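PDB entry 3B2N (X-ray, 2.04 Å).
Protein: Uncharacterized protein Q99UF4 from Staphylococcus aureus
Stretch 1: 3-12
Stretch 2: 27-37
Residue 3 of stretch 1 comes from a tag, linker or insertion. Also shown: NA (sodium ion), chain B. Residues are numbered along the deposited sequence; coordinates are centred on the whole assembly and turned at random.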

# COMPACT_ATOMS: atom_id res chain seq x y z
N LEU A 3 -6.65 3.33 16.51
CA LEU A 3 -7.11 2.91 15.16
C LEU A 3 -6.03 2.06 14.49
O LEU A 3 -4.98 1.79 15.09
N THR A 4 -6.29 1.65 13.25
CA THR A 4 -5.29 1.01 12.41
C THR A 4 -4.39 2.08 11.75
O THR A 4 -4.89 3.03 11.11
N SER A 5 -3.07 1.93 11.90
CA SER A 5 -2.16 2.87 11.22
C SER A 5 -1.76 2.41 9.81
O SER A 5 -1.60 1.22 9.56
N LEU A 6 -1.58 3.39 8.93
CA LEU A 6 -1.31 3.18 7.54
C LEU A 6 -0.21 4.11 7.06
O LEU A 6 -0.16 5.28 7.47
N ILE A 7 0.59 3.63 6.13
CA ILE A 7 1.41 4.49 5.30
C ILE A 7 0.95 4.28 3.86
O ILE A 7 0.62 3.16 3.45
N ILE A 8 0.93 5.36 3.07
CA ILE A 8 0.46 5.28 1.69
C ILE A 8 1.56 5.72 0.79
O ILE A 8 2.11 6.82 0.96
N ALA A 9 1.94 4.85 -0.14
CA ALA A 9 2.97 5.29 -1.08
C ALA A 9 2.29 5.21 -2.46
O ALA A 9 1.91 4.12 -2.92
N GLU A 10 2.16 6.34 -3.13
CA GLU A 10 1.47 6.40 -4.41
C GLU A 10 2.10 7.45 -5.35
O GLU A 10 2.41 8.59 -4.96
N ASP A 11 2.32 7.06 -6.60
CA ASP A 11 3.09 7.90 -7.49
C ASP A 11 2.33 9.19 -7.81
O ASP A 11 2.91 10.23 -7.88
N GLN A 12 1.01 9.12 -7.94
CA GLN A 12 0.35 10.28 -8.45
C GLN A 12 -0.13 11.13 -7.26
O GLN A 12 -0.88 10.64 -6.41
N GLY A 27 -13.16 4.94 6.97
CA GLY A 27 -12.85 3.86 7.90
C GLY A 27 -12.15 4.36 9.14
O GLY A 27 -12.02 5.56 9.34
N ASP A 28 -11.72 3.42 9.98
CA ASP A 28 -11.08 3.76 11.27
C ASP A 28 -9.56 3.65 11.20
O ASP A 28 -8.95 2.71 11.70
N PHE A 29 -8.95 4.64 10.56
CA PHE A 29 -7.54 4.58 10.23
C PHE A 29 -6.85 5.86 10.66
O PHE A 29 -7.46 6.92 10.67
N GLU A 30 -5.58 5.77 11.04
CA GLU A 30 -4.72 6.96 11.10
C GLU A 30 -3.56 6.80 10.10
O GLU A 30 -2.92 5.74 10.03
N ILE A 31 -3.32 7.84 9.30
CA ILE A 31 -2.29 7.84 8.27
C ILE A 31 -1.04 8.40 8.91
O ILE A 31 -1.00 9.58 9.31
N LEU A 32 -0.00 7.58 9.03
CA LEU A 32 1.25 8.04 9.64
C LEU A 32 2.16 8.86 8.71
O LEU A 32 2.93 9.69 9.16
N ALA A 33 2.09 8.58 7.40
CA ALA A 33 3.00 9.18 6.43
C ALA A 33 2.48 8.86 5.04
O ALA A 33 1.81 7.84 4.88
N ASP A 34 2.79 9.68 4.04
CA ASP A 34 2.49 9.32 2.67
C ASP A 34 3.61 9.83 1.75
O ASP A 34 4.28 10.82 2.09
N THR A 35 3.82 9.21 0.59
CA THR A 35 4.96 9.60 -0.27
C THR A 35 4.75 9.08 -1.67
O THR A 35 3.94 8.19 -1.87
N ASP A 36 5.49 9.62 -2.62
CA ASP A 36 5.44 9.15 -3.99
C ASP A 36 6.69 8.35 -4.33
O ASP A 36 6.91 7.96 -5.46
N ASN A 37 7.50 8.05 -3.34
CA ASN A 37 8.80 7.40 -3.60
C ASN A 37 8.96 6.13 -2.78
O ASN A 37 8.82 6.15 -1.54

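Strands 4-9 and 29-35 run parallel, joined by backbone hydrogen bonds from T4 N to D28 O (3.3 Å) through E10 N to T35 O (2.9 Å). Side chains alternate between two faces, except at L32, which points toward the partner strand between I31 and A33.

One face carries T4, L6, I8, F29, I31 and D34. L6 (chi1 -107°, between wells) fills the space between two neighbours: its CD1 lies 3.6 Å from F29 CD2, and its CD2 lies 3.8 Å from I31 CD1. T4 CB meets the same ring atom, F29 CD2, at 3.8 Å. I31 (m, m) brings its tip nearer to the partner strand, so that its CD1 also reaches I8 CD1 at 4.0 Å. D34 (p) starts on this face, but its carboxylate leads away.

The other face carries S5, I7, A9, E30, A33 and T35. L32 CD2 packs close against S5 (p), 3.4 Å from its CB. I7 (m, t) sets its CG1 against A33 CB at 4.1 Å and L32 CB at 4.2 Å. A9 CB packs on T35 CG2 at 4.1 Å.

The tag residue L3 covers one end, its CD1 3.9 Å from E30 CB. At the other end, water 1 links D11 O (2.4 Å) to D36 OD1 (3.1 Å). Sodium binds G27 O at 2.3 Å; its water 3 donates to F29 O at 3.1 Å.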

# COMPACT_ATOMS: atom_id res chain seq x y z
CB LEU A 3 -7.42 4.13 14.29
CG LEU A 3 -8.10 5.30 14.99
CD1 LEU A 3 -7.13 6.47 15.08
CD2 LEU A 3 -9.38 5.67 14.26
CB THR A 4 -5.98 0.16 11.38
OG1 THR A 4 -6.78 -0.81 12.08
CG2 THR A 4 -4.98 -0.54 10.53
CB SER A 5 -0.93 3.14 12.06
OG SER A 5 -0.31 1.92 12.41
CB LEU A 6 -2.54 3.59 6.71
CG LEU A 6 -3.47 2.61 6.03
CD1 LEU A 6 -4.18 1.87 7.12
CD2 LEU A 6 -4.48 3.40 5.22
CB ILE A 7 2.95 4.19 5.49
CG1 ILE A 7 3.41 4.63 6.89
CG2 ILE A 7 3.79 4.86 4.32
CD1 ILE A 7 4.87 4.34 7.29
CB ILE A 8 -0.75 6.17 1.42
CG1 ILE A 8 -1.91 5.72 2.34
CG2 ILE A 8 -1.12 6.10 -0.14
CD1 ILE A 8 -3.09 6.66 2.36
CB ALA A 9 4.22 4.37 -1.01
CB GLU A 10 -0.04 6.64 -4.18
CG GLU A 10 -0.79 7.36 -5.37
CD GLU A 10 -0.89 6.46 -6.63
OE1 GLU A 10 -1.10 5.23 -6.50
OE2 GLU A 10 -0.70 6.98 -7.75
CB ASP A 11 3.37 7.16 -8.79
CG ASP A 11 4.28 7.94 -9.71
OD1 ASP A 11 3.81 8.40 -10.75
OD2 ASP A 11 5.45 8.20 -9.35
CB GLN A 12 -0.83 9.85 -9.34
CG GLN A 12 -1.59 11.01 -9.94
CD GLN A 12 -2.90 10.54 -10.44
OE1 GLN A 12 -3.88 10.63 -9.72
NE2 GLN A 12 -2.93 10.02 -11.66
CB ASP A 28 -11.66 2.89 12.38
CG ASP A 28 -13.13 3.18 12.61
OD1 ASP A 28 -13.51 4.38 12.58
OD2 ASP A 28 -13.89 2.21 12.78
CB PHE A 29 -7.40 4.39 8.71
CG PHE A 29 -8.11 3.19 8.17
CD1 PHE A 29 -9.32 3.32 7.46
CD2 PHE A 29 -7.59 1.90 8.35
CE1 PHE A 29 -10.01 2.17 6.95
CE2 PHE A 29 -8.26 0.75 7.84
CZ PHE A 29 -9.48 0.90 7.14
CB GLU A 30 -4.22 7.18 12.52
CG GLU A 30 -3.25 6.15 13.00
CD GLU A 30 -2.65 6.49 14.36
OE1 GLU A 30 -2.46 5.54 15.16
OE2 GLU A 30 -2.35 7.68 14.62
CB ILE A 31 -2.67 8.74 7.04
CG1 ILE A 31 -4.10 8.45 6.50
CG2 ILE A 31 -1.64 8.60 5.91
CD1 ILE A 31 -4.40 7.06 6.10
CB LEU A 32 2.01 6.84 10.19
CG LEU A 32 1.85 6.34 11.61
CD1 LEU A 32 0.55 6.78 12.24
CD2 LEU A 32 2.02 4.82 11.58
CB ALA A 33 4.44 8.57 6.60
CB ASP A 34 1.16 9.92 2.26
CG ASP A 34 1.23 11.42 2.08
OD1 ASP A 34 1.07 12.15 3.08
OD2 ASP A 34 1.45 11.88 0.94
CB THR A 35 6.35 9.07 0.30
OG1 THR A 35 7.40 9.40 -0.60
CG2 THR A 35 6.35 7.55 0.45
CB ASP A 36 5.26 10.30 -4.96
CG ASP A 36 6.43 11.29 -4.95
OD1 ASP A 36 6.46 12.16 -5.84
OD2 ASP A 36 7.30 11.21 -4.08
CB ASN A 37 9.94 8.39 -3.32
CG ASN A 37 11.31 7.81 -3.65
OD1 ASN A 37 11.78 6.87 -3.01
ND2 ASN A 37 11.97 8.41 -4.61
NA NA B . -12.73 7.60 10.11
O HOH W 1 4.34 12.14 -8.13
O HOH W 2 6.56 10.17 -8.05
O HOH W 3 -10.37 7.92 11.28
O HOH W 4 -15.07 7.06 9.37